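Local coordinates for angiotensin-converting enzyme (Anopheles gambiae, PDB 6S1Y), which probably cleaves peptides as a zinc-dependent metallopeptidase of the angiotensin-converting enzyme family, and binds a gamma-glutamyl peptide in its active-site cleft, at residues L35-Y40 with S50-A55; A55-A60 with Q102-L107; N419-A424 with F576-Q581. All blocks are in the same frame, centred on the assembly; numbering follows the deposited sequence.

Contact 1: residues L35-Y40 with S50-A55; sequences LAAWEY and SKKTKA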
loop_
_atom_site.group_PDB
_atom_site.type_symbol
_atom_site.label_atom_id
_atom_site.label_comp_id
_atom_site.label_asym_id
_atom_site.label_seq_id
_atom_site.Cartn_x
_atom_site.Cartn_y
_atom_site.Cartn_z
ATOM N N LEU A 35 18.375 -6.441 -9.813
ATOM C CA LEU A 35 19.083 -7.475 -9.078
ATOM C C LEU A 35 19.961 -6.872 -7.989
ATOM O O LEU A 35 19.978 -7.359 -6.849
ATOM C CB LEU A 35 19.913 -8.305 -10.051
ATOM C CG LEU A 35 20.094 -9.785 -9.730
ATOM C CD1 LEU A 35 20.803 -10.444 -10.916
ATOM C CD2 LEU A 35 20.864 -9.976 -8.439
ATOM N N ALA A 36 20.695 -5.808 -8.315
ATOM C CA ALA A 36 21.541 -5.173 -7.317
ATOM C C ALA A 36 20.706 -4.552 -6.204
ATOM O O ALA A 36 21.122 -4.567 -5.038
ATOM C CB ALA A 36 22.434 -4.128 -7.987
ATOM N N ALA A 37 19.523 -4.020 -6.540
ATOM C CA ALA A 37 18.642 -3.459 -5.515
ATOM C C ALA A 37 18.127 -4.547 -4.581
ATOM O O ALA A 37 18.049 -4.348 -3.364
ATOM C CB ALA A 37 17.485 -2.712 -6.180
ATOM N N TRP A 38 17.803 -5.715 -5.124
ATOM C CA TRP A 38 17.406 -6.833 -4.275
ATOM C C TRP A 38 18.497 -7.195 -3.275
ATOM O O TRP A 38 18.212 -7.451 -2.096
ATOM C CB TRP A 38 17.064 -8.034 -5.143
ATOM C CG TRP A 38 16.893 -9.287 -4.383
ATOM C CD1 TRP A 38 17.863 -10.208 -4.094
ATOM C CD2 TRP A 38 15.676 -9.792 -3.815
ATOM N NE1 TRP A 38 17.320 -11.253 -3.384
ATOM C CE2 TRP A 38 15.982 -11.026 -3.200
ATOM C CE3 TRP A 38 14.354 -9.326 -3.778
ATOM C CZ2 TRP A 38 15.019 -11.797 -2.541
ATOM C CZ3 TRP A 38 13.390 -10.102 -3.125
ATOM C CH2 TRP A 38 13.733 -11.316 -2.511
ATOM N N GLU A 39 19.751 -7.252 -3.724
ATOM C CA GLU A 39 20.824 -7.668 -2.829
ATOM C C GLU A 39 20.978 -6.682 -1.675
ATOM O O GLU A 39 21.152 -7.079 -0.516
ATOM C CB GLU A 39 22.130 -7.804 -3.610
ATOM C CG GLU A 39 22.198 -9.071 -4.465
ATOM C CD GLU A 39 22.155 -10.339 -3.623
ATOM O OE1 GLU A 39 21.361 -11.254 -3.943
ATOM O OE2 GLU A 39 22.905 -10.407 -2.624
ATOM N N TYR A 40 20.900 -5.389 -1.967
ATOM C CA TYR A 40 20.902 -4.411 -0.896
ATOM C C TYR A 40 19.667 -4.581 -0.019
ATOM O O TYR A 40 19.770 -4.670 1.215
ATOM C CB TYR A 40 20.995 -3.011 -1.496
ATOM C CG TYR A 40 21.050 -1.924 -0.468
ATOM C CD1 TYR A 40 22.116 -1.842 0.423
ATOM C CD2 TYR A 40 20.038 -0.972 -0.379
ATOM C CE1 TYR A 40 22.167 -0.850 1.375
ATOM C CE2 TYR A 40 20.091 0.029 0.560
ATOM C CZ TYR A 40 21.159 0.088 1.434
ATOM O OH TYR A 40 21.209 1.078 2.384
ATOM N N SER A 50 26.728 0.538 -2.637
ATOM C CA SER A 50 27.510 1.057 -3.759
ATOM C C SER A 50 27.195 0.315 -5.051
ATOM O O SER A 50 27.107 0.923 -6.120
ATOM C CB SER A 50 29.003 0.949 -3.465
ATOM O OG SER A 50 29.301 1.612 -2.256
ATOM N N LYS A 51 27.030 -1.003 -4.973
ATOM C CA LYS A 51 26.659 -1.755 -6.164
ATOM C C LYS A 51 25.248 -1.409 -6.622
ATOM O O LYS A 51 24.978 -1.347 -7.830
ATOM C CB LYS A 51 26.791 -3.251 -5.895
ATOM C CG LYS A 51 28.140 -3.811 -6.305
ATOM C CD LYS A 51 28.305 -5.272 -5.900
ATOM C CE LYS A 51 26.975 -5.987 -5.613
ATOM N NZ LYS A 51 27.160 -7.471 -5.432
ATOM N N LYS A 52 24.334 -1.166 -5.681
ATOM C CA LYS A 52 22.989 -0.774 -6.080
ATOM C C LYS A 52 23.008 0.543 -6.844
ATOM O O LYS A 52 22.353 0.680 -7.885
ATOM C CB LYS A 52 22.075 -0.663 -4.858
ATOM C CG LYS A 52 20.776 0.095 -5.144
ATOM C CD LYS A 52 19.849 0.105 -3.932
ATOM C CE LYS A 52 18.524 0.773 -4.258
ATOM N NZ LYS A 52 17.476 0.379 -3.272
ATOM N N THR A 53 23.747 1.537 -6.344
ATOM C CA THR A 53 23.720 2.814 -7.044
ATOM C C THR A 53 24.559 2.773 -8.315
ATOM O O THR A 53 24.188 3.398 -9.315
ATOM C CB THR A 53 24.163 3.957 -6.126
ATOM O OG1 THR A 53 25.566 3.897 -5.902
ATOM C CG2 THR A 53 23.463 3.890 -4.777
ATOM N N LYS A 54 25.666 2.025 -8.321
ATOM C CA LYS A 54 26.404 1.824 -9.568
ATOM C C LYS A 54 25.501 1.232 -10.651
ATOM O O LYS A 54 25.433 1.744 -11.775
ATOM C CB LYS A 54 27.613 0.918 -9.335
ATOM C CG LYS A 54 28.562 0.876 -10.552
ATOM C CD LYS A 54 29.204 -0.492 -10.769
ATOM C CE LYS A 54 29.457 -0.769 -12.272
ATOM N NZ LYS A 54 30.123 0.392 -12.967
ATOM N N ALA A 55 24.803 0.137 -10.338
ATOM C CA ALA A 55 23.937 -0.482 -11.337
ATOM C C ALA A 55 22.804 0.455 -11.732
ATOM O O ALA A 55 22.363 0.455 -12.890
ATOM C CB ALA A 55 23.382 -1.797 -10.804
HETATM O O HOH W 1 16.857 -1.804 -2.259
#
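Ala-37 O and Lys-52 NZ are joined through one water. The water gives a hydrogen bond to Ala-37 O at 3.0 Å. It takes one from Lys-52 NZ at 2.5 Å, which is very short for such a pair, so the exact length is doubtful. No direct hydrogen bond links the two segments, so this bridge carries the polar part of the contact. Lys-52 reaches the water as a long straight arm. Its CG lies anti to the backbone N (chi1 165°), and the chain stays extended from there on. The methylene groups run past helix 35-40 on the way. Lys-52 CD lies 3.7 Å from CD2 of Tyr-40, and the two side chains cross obliquely. Lys-52 CE touches Ala-37 CB at 4.1 Å. The side chain of Tyr-40 also touches Asn-48 and Leu-49 of helix 46-70.

Ala-36 is the close point of the backbones, with its CA 4.8 Å from the CA of Lys-52. Its methyl points at helix 50-55. There Ala-36 CB meets Ala-55 CB at 3.8 Å and the carbonyl oxygen of Lys-51 at the same distance. The short segments run nearly antiparallel, at 160°, with axes 8.1 Å apart. This is a helical hairpin: helix 12-42 turns back into helix 46-70 through a short link. The small alanines permit the close spacing. The contact therefore has two chemistries. Methyl groups pack the helices together, while a lysine uses its carbon chain as apolar cover and carries its ammonium to a water that also binds a helix carbonyl.

Contact 2: residues A55-A60 with Q102-L107; sequences AAADFA and QFKELL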
loop_
_atom_site.group_PDB
_atom_site.type_symbol
_atom_site.label_atom_id
_atom_site.label_comp_id
_atom_site.label_asym_id
_atom_site.label_seq_id
_atom_site.Cartn_x
_atom_site.Cartn_y
_atom_site.Cartn_z
ATOM N N ALA A 55 24.803 0.137 -10.338
ATOM C CA ALA A 55 23.937 -0.482 -11.337
ATOM C C ALA A 55 22.804 0.455 -11.732
ATOM O O ALA A 55 22.363 0.455 -12.890
ATOM C CB ALA A 55 23.382 -1.797 -10.804
ATOM N N ALA A 56 22.332 1.275 -10.788
ATOM C CA ALA A 56 21.336 2.282 -11.132
ATOM C C ALA A 56 21.940 3.366 -12.020
ATOM O O ALA A 56 21.307 3.809 -12.986
ATOM C CB ALA A 56 20.739 2.893 -9.862
ATOM N N ALA A 57 23.164 3.802 -11.713
ATOM C CA ALA A 57 23.828 4.780 -12.570
ATOM C C ALA A 57 24.001 4.231 -13.980
ATOM O O ALA A 57 23.738 4.933 -14.964
ATOM C CB ALA A 57 25.175 5.176 -11.971
ATOM N N ASP A 58 24.417 2.963 -14.091
ATOM C CA ASP A 58 24.554 2.313 -15.394
ATOM C C ASP A 58 23.243 2.350 -16.161
ATOM O O ASP A 58 23.212 2.686 -17.350
ATOM C CB ASP A 58 25.003 0.860 -15.224
ATOM C CG ASP A 58 26.405 0.746 -14.680
ATOM O OD1 ASP A 58 27.089 1.791 -14.590
ATOM O OD2 ASP A 58 26.820 -0.391 -14.339
ATOM N N PHE A 59 22.145 1.981 -15.497
ATOM C CA PHE A 59 20.858 2.003 -16.172
ATOM C C PHE A 59 20.493 3.420 -16.582
ATOM O O PHE A 59 19.920 3.639 -17.653
ATOM C CB PHE A 59 19.776 1.412 -15.277
ATOM C CG PHE A 59 18.399 1.583 -15.832
ATOM C CD1 PHE A 59 17.937 0.757 -16.833
ATOM C CD2 PHE A 59 17.574 2.589 -15.367
ATOM C CE1 PHE A 59 16.670 0.921 -17.354
ATOM C CE2 PHE A 59 16.312 2.761 -15.886
ATOM C CZ PHE A 59 15.858 1.921 -16.877
ATOM N N ALA A 60 20.829 4.398 -15.737
ATOM C CA ALA A 60 20.513 5.789 -16.036
ATOM C C ALA A 60 21.168 6.226 -17.341
ATOM O O ALA A 60 20.531 6.880 -18.173
ATOM C CB ALA A 60 20.964 6.690 -14.878
ATOM N N GLN A 102 24.187 14.299 -9.831
ATOM C CA GLN A 102 22.969 14.612 -9.091
ATOM C C GLN A 102 22.071 13.386 -8.959
ATOM O O GLN A 102 21.365 13.242 -7.954
ATOM C CB GLN A 102 22.219 15.760 -9.773
ATOM C CG GLN A 102 22.880 17.140 -9.646
ATOM C CD GLN A 102 22.010 18.255 -10.250
ATOM O OE1 GLN A 102 21.875 18.358 -11.467
ATOM N NE2 GLN A 102 21.399 19.073 -9.390
ATOM N N PHE A 103 22.080 12.502 -9.959
ATOM C CA PHE A 103 21.365 11.233 -9.850
ATOM C C PHE A 103 21.856 10.434 -8.646
ATOM O O PHE A 103 21.065 10.018 -7.792
ATOM C CB PHE A 103 21.541 10.443 -11.148
ATOM C CG PHE A 103 20.838 9.105 -11.166
ATOM C CD1 PHE A 103 19.544 8.997 -11.632
ATOM C CD2 PHE A 103 21.491 7.959 -10.745
ATOM C CE1 PHE A 103 18.891 7.778 -11.659
ATOM C CE2 PHE A 103 20.845 6.716 -10.778
ATOM C CZ PHE A 103 19.543 6.628 -11.237
ATOM N N LYS A 104 23.164 10.227 -8.543
ATOM C CA LYS A 104 23.668 9.445 -7.425
ATOM C C LYS A 104 23.493 10.187 -6.110
ATOM O O LYS A 104 23.404 9.557 -5.047
ATOM C CB LYS A 104 25.134 9.078 -7.656
ATOM C CG LYS A 104 25.360 8.346 -8.969
ATOM C CD LYS A 104 26.730 7.674 -9.000
ATOM C CE LYS A 104 27.449 7.880 -10.332
ATOM N NZ LYS A 104 28.926 7.898 -10.111
ATOM N N GLU A 105 23.442 11.515 -6.151
ATOM C CA GLU A 105 23.211 12.265 -4.921
ATOM C C GLU A 105 21.773 12.055 -4.444
ATOM O O GLU A 105 21.518 11.918 -3.244
ATOM C CB GLU A 105 23.512 13.745 -5.150
ATOM C CG GLU A 105 23.705 14.547 -3.874
ATOM C CD GLU A 105 23.955 16.032 -4.124
ATOM O OE1 GLU A 105 23.597 16.554 -5.214
ATOM O OE2 GLU A 105 24.502 16.678 -3.208
ATOM N N LEU A 106 20.830 11.974 -5.379
ATOM C CA LEU A 106 19.439 11.734 -5.035
ATOM C C LEU A 106 19.238 10.330 -4.475
ATOM O O LEU A 106 18.655 10.161 -3.395
ATOM C CB LEU A 106 18.571 11.967 -6.270
ATOM C CG LEU A 106 17.111 11.561 -6.183
ATOM C CD1 LEU A 106 16.405 12.246 -5.017
ATOM C CD2 LEU A 106 16.422 11.883 -7.488
ATOM N N LEU A 107 19.718 9.301 -5.182
ATOM C CA LEU A 107 19.554 7.945 -4.665
ATOM C C LEU A 107 20.217 7.805 -3.302
ATOM O O LEU A 107 19.703 7.111 -2.426
ATOM C CB LEU A 107 20.112 6.913 -5.648
ATOM C CG LEU A 107 19.283 6.636 -6.911
ATOM C CD1 LEU A 107 19.802 5.361 -7.577
ATOM C CD2 LEU A 107 17.789 6.503 -6.644
#
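Ala-60 and Phe-103 make the CH-pi contact between these helices. The methyl of Ala-60 sits over the centre of one face of the Phe-103 ring. Its CB is 3.9 Å from the ring centroid and only 12° off the ring normal. Phe-103 reaches across with CG anti to its backbone N (chi1 -180°). The far end of the ring then lies against helix 55-60.

The backbone also meets this ring. Phe-103 CE2 lies 3.7 Å from Ala-56 O and 3.8 Å from Ala-57 N. Ala-56 O already accepts the helix bond from Ala-60 N, so the ring packs on a carbonyl that has a partner.

The remaining contacts are apolar. Ala-56 CB lies in the ring plane at the edge of Phe-103, 3.9 Å from CE2. The same methyl touches Leu-107 CD1 at 3.5 Å, which is tight for two carbons. On Lys-104, the carbon chain does the touching: its CE lies 3.9 Å from Ala-57 CB. No hydrogen bond crosses the contact.

Around the pair, Tyr-95 also touches Phe-103, and Ala-96 touches Ala-60. The short segments meet at 138° with axes 10.3 Å apart. Ala-56, Ala-57 and Ala-60 line the near side of helix 46-70 and receive larger side chains from helix 100-119. Both belong to the N-terminal helices of the mainly helical fold. In relatives such as human ACE, the N-terminal helices form a lid over the active-site cleft, and this packing is probably part of the same lid.

Contact 3: residues N419-A424 with F576-Q581; sequences NQFYRA and FDPLYQ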
loop_
_atom_site.group_PDB
_atom_site.type_symbol
_atom_site.label_atom_id
_atom_site.label_comp_id
_atom_site.label_asym_id
_atom_site.label_seq_id
_atom_site.Cartn_x
_atom_site.Cartn_y
_atom_site.Cartn_z
ATOM N N ASN A 419 -20.482 -7.386 13.915
ATOM C CA ASN A 419 -19.076 -7.604 14.246
ATOM C C ASN A 419 -18.234 -7.747 12.981
ATOM O O ASN A 419 -17.099 -7.250 12.915
ATOM C CB ASN A 419 -18.867 -8.857 15.100
ATOM C CG ASN A 419 -19.249 -8.665 16.550
ATOM O OD1 ASN A 419 -19.348 -7.536 17.038
ATOM N ND2 ASN A 419 -19.461 -9.772 17.260
ATOM N N GLN A 420 -18.773 -8.442 11.978
ATOM C CA GLN A 420 -18.070 -8.646 10.716
ATOM C C GLN A 420 -17.926 -7.342 9.944
ATOM O O GLN A 420 -16.818 -6.975 9.530
ATOM C CB GLN A 420 -18.828 -9.688 9.884
ATOM C CG GLN A 420 -18.262 -9.931 8.488
ATOM C CD GLN A 420 -19.223 -10.699 7.586
ATOM O OE1 GLN A 420 -20.228 -11.267 8.041
ATOM N NE2 GLN A 420 -18.920 -10.713 6.295
ATOM N N PHE A 421 -19.035 -6.626 9.736
ATOM C CA PHE A 421 -18.974 -5.334 9.049
ATOM C C PHE A 421 -18.037 -4.369 9.776
ATOM O O PHE A 421 -17.308 -3.584 9.151
ATOM C CB PHE A 421 -20.374 -4.705 8.961
ATOM C CG PHE A 421 -21.403 -5.542 8.242
ATOM C CD1 PHE A 421 -21.040 -6.504 7.303
ATOM C CD2 PHE A 421 -22.751 -5.367 8.518
ATOM C CE1 PHE A 421 -22.022 -7.294 6.652
ATOM C CE2 PHE A 421 -23.740 -6.136 7.872
ATOM C CZ PHE A 421 -23.375 -7.093 6.936
ATOM N N TYR A 422 -18.082 -4.383 11.107
ATOM C CA TYR A 422 -17.242 -3.497 11.900
ATOM C C TYR A 422 -15.774 -3.791 11.659
ATOM O O TYR A 422 -14.996 -2.891 11.325
ATOM C CB TYR A 422 -17.584 -3.659 13.374
ATOM C CG TYR A 422 -16.778 -2.800 14.284
ATOM C CD1 TYR A 422 -17.010 -1.411 14.350
ATOM C CD2 TYR A 422 -15.773 -3.344 15.085
ATOM C CE1 TYR A 422 -16.264 -0.601 15.192
ATOM C CE2 TYR A 422 -15.034 -2.542 15.949
ATOM C CZ TYR A 422 -15.281 -1.168 15.989
ATOM O OH TYR A 422 -14.559 -0.356 16.817
ATOM N N ARG A 423 -15.373 -5.048 11.823
ATOM C CA ARG A 423 -13.996 -5.412 11.543
ATOM C C ARG A 423 -13.576 -4.916 10.165
ATOM O O ARG A 423 -12.506 -4.312 10.013
ATOM C CB ARG A 423 -13.810 -6.931 11.640
ATOM C CG ARG A 423 -12.397 -7.371 11.192
ATOM C CD ARG A 423 -12.094 -8.829 11.495
ATOM N NE ARG A 423 -11.806 -9.008 12.914
ATOM C CZ ARG A 423 -10.616 -8.783 13.469
ATOM N NH1 ARG A 423 -9.591 -8.397 12.724
ATOM N NH2 ARG A 423 -10.456 -8.960 14.774
ATOM N N ALA A 424 -14.408 -5.161 9.138
ATOM C CA ALA A 424 -14.025 -4.701 7.807
ATOM C C ALA A 424 -13.823 -3.178 7.788
ATOM O O ALA A 424 -12.860 -2.682 7.197
ATOM C CB ALA A 424 -15.066 -5.127 6.765
ATOM N N PHE A 576 -19.975 -0.916 2.445
ATOM C CA PHE A 576 -20.090 -0.433 3.815
ATOM C C PHE A 576 -21.428 0.240 4.117
ATOM O O PHE A 576 -21.536 0.932 5.129
ATOM C CB PHE A 576 -18.964 0.557 4.132
ATOM C CG PHE A 576 -17.630 -0.084 4.247
ATOM C CD1 PHE A 576 -17.356 -0.942 5.282
ATOM C CD2 PHE A 576 -16.655 0.139 3.288
ATOM C CE1 PHE A 576 -16.133 -1.555 5.365
ATOM C CE2 PHE A 576 -15.428 -0.484 3.373
ATOM C CZ PHE A 576 -15.169 -1.317 4.399
ATOM N N ASP A 577 -22.449 0.068 3.280
ATOM C CA ASP A 577 -23.682 0.763 3.644
ATOM C C ASP A 577 -24.340 0.132 4.871
ATOM O O ASP A 577 -24.855 0.867 5.714
ATOM C CB ASP A 577 -24.686 0.810 2.490
ATOM C CG ASP A 577 -25.913 1.665 2.831
ATOM O OD1 ASP A 577 -25.800 2.918 2.899
ATOM O OD2 ASP A 577 -26.978 1.067 3.101
ATOM N N PRO A 578 -24.380 -1.199 5.009
ATOM C CA PRO A 578 -25.001 -1.759 6.226
ATOM C C PRO A 578 -24.297 -1.305 7.502
ATOM O O PRO A 578 -24.954 -1.030 8.517
ATOM C CB PRO A 578 -24.904 -3.279 6.011
ATOM C CG PRO A 578 -24.804 -3.449 4.505
ATOM C CD PRO A 578 -24.009 -2.250 4.034
ATOM N N LEU A 579 -22.971 -1.190 7.472
ATOM C CA LEU A 579 -22.263 -0.677 8.634
ATOM C C LEU A 579 -22.625 0.785 8.880
ATOM O O LEU A 579 -22.895 1.185 10.020
ATOM C CB LEU A 579 -20.753 -0.825 8.447
ATOM C CG LEU A 579 -19.890 -0.232 9.570
ATOM C CD1 LEU A 579 -20.151 -1.008 10.869
ATOM C CD2 LEU A 579 -18.394 -0.238 9.225
ATOM N N TYR A 580 -22.639 1.591 7.814
ATOM C CA TYR A 580 -22.985 3.008 7.930
ATOM C C TYR A 580 -24.345 3.200 8.580
ATOM O O TYR A 580 -24.496 4.077 9.441
ATOM C CB TYR A 580 -22.979 3.653 6.545
ATOM C CG TYR A 580 -23.294 5.133 6.507
ATOM C CD1 TYR A 580 -22.712 6.013 7.405
ATOM C CD2 TYR A 580 -24.143 5.668 5.527
ATOM C CE1 TYR A 580 -22.977 7.385 7.354
ATOM C CE2 TYR A 580 -24.409 7.051 5.467
ATOM C CZ TYR A 580 -23.821 7.901 6.382
ATOM O OH TYR A 580 -24.094 9.261 6.331
ATOM N N GLN A 581 -25.351 2.416 8.167
ATOM C CA GLN A 581 -26.688 2.563 8.737
ATOM C C GLN A 581 -26.682 2.193 10.214
ATOM O O GLN A 581 -27.338 2.844 11.027
ATOM C CB GLN A 581 -27.709 1.716 7.987
ATOM C CG GLN A 581 -27.831 2.015 6.513
ATOM C CD GLN A 581 -28.184 3.485 6.220
ATOM O OE1 GLN A 581 -28.950 4.122 6.951
ATOM N NE2 GLN A 581 -27.613 4.022 5.151
#
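Phe-421 and Pro-578 form one of the apolar contacts here. Phe-421 CE2 lies 3.6 Å from Pro-578 CB, and the two side chains cross at about a right angle. Phe-421 CB also packs on Leu-579 CB at 3.9 Å.

Leu-579 uses both branches. Its CD2 comes within 3.5 Å of Phe-421 O. Its CD1 lies 4.0 Å from Tyr-422 CA. Leu-579 thus covers the backbone of helix 419-424 at two consecutive residues.

The helices cross steeply, at 103° between the short segments, with axes 9.3 Å apart. Phe-576 occupies the N-cap position of helix 577-590, just after helix 570-575. The contact thus packs the junction of helices 570-575 and 577-590 on helix 414-429, in the mostly helical scaffold of this family.

An aromatic edge contact comes from Phe-576. Its ring turns an edge to helix 419-424, with CE1 3.7 Å from Ala-424 C. The same Phe-576 CE1 makes a plain apolar contact with Ala-424 CB at 4.0 Å.

Polar bonds stay within one segment or lead outside. Gln-581 NE2 donates to Asp-577 OD1 at 3.1 Å, on the syn side but 30° out of the carboxylate plane. Tyr-422 OH is hydrogen-bonded to Thr-264 OG1, and Arg-423 forms a salt bridge with Asp-262.

Overall arrangement
Contacts 1 and 2 are neighbours, with centres about 11 Å apart. They share Ala-55 and helix 46-70. This helix packs on helix 12-42 in contact 1 and on helix 100-119 in contact 2, so it links the two. Contact 3 lies on the opposite side of the chain's centre. Its centre is about 45 Å from that of contact 1 and about 47 Å from that of contact 2. It joins helix 414-429 to the start of helix 577-590. The three contacts follow in series along the chain. The zinc ligands, His-357, His-361 and Glu-385, fall between contacts 2 and 3 in sequence. All three contacts belong to the helical framework of a single angiotensin-converting enzyme chain.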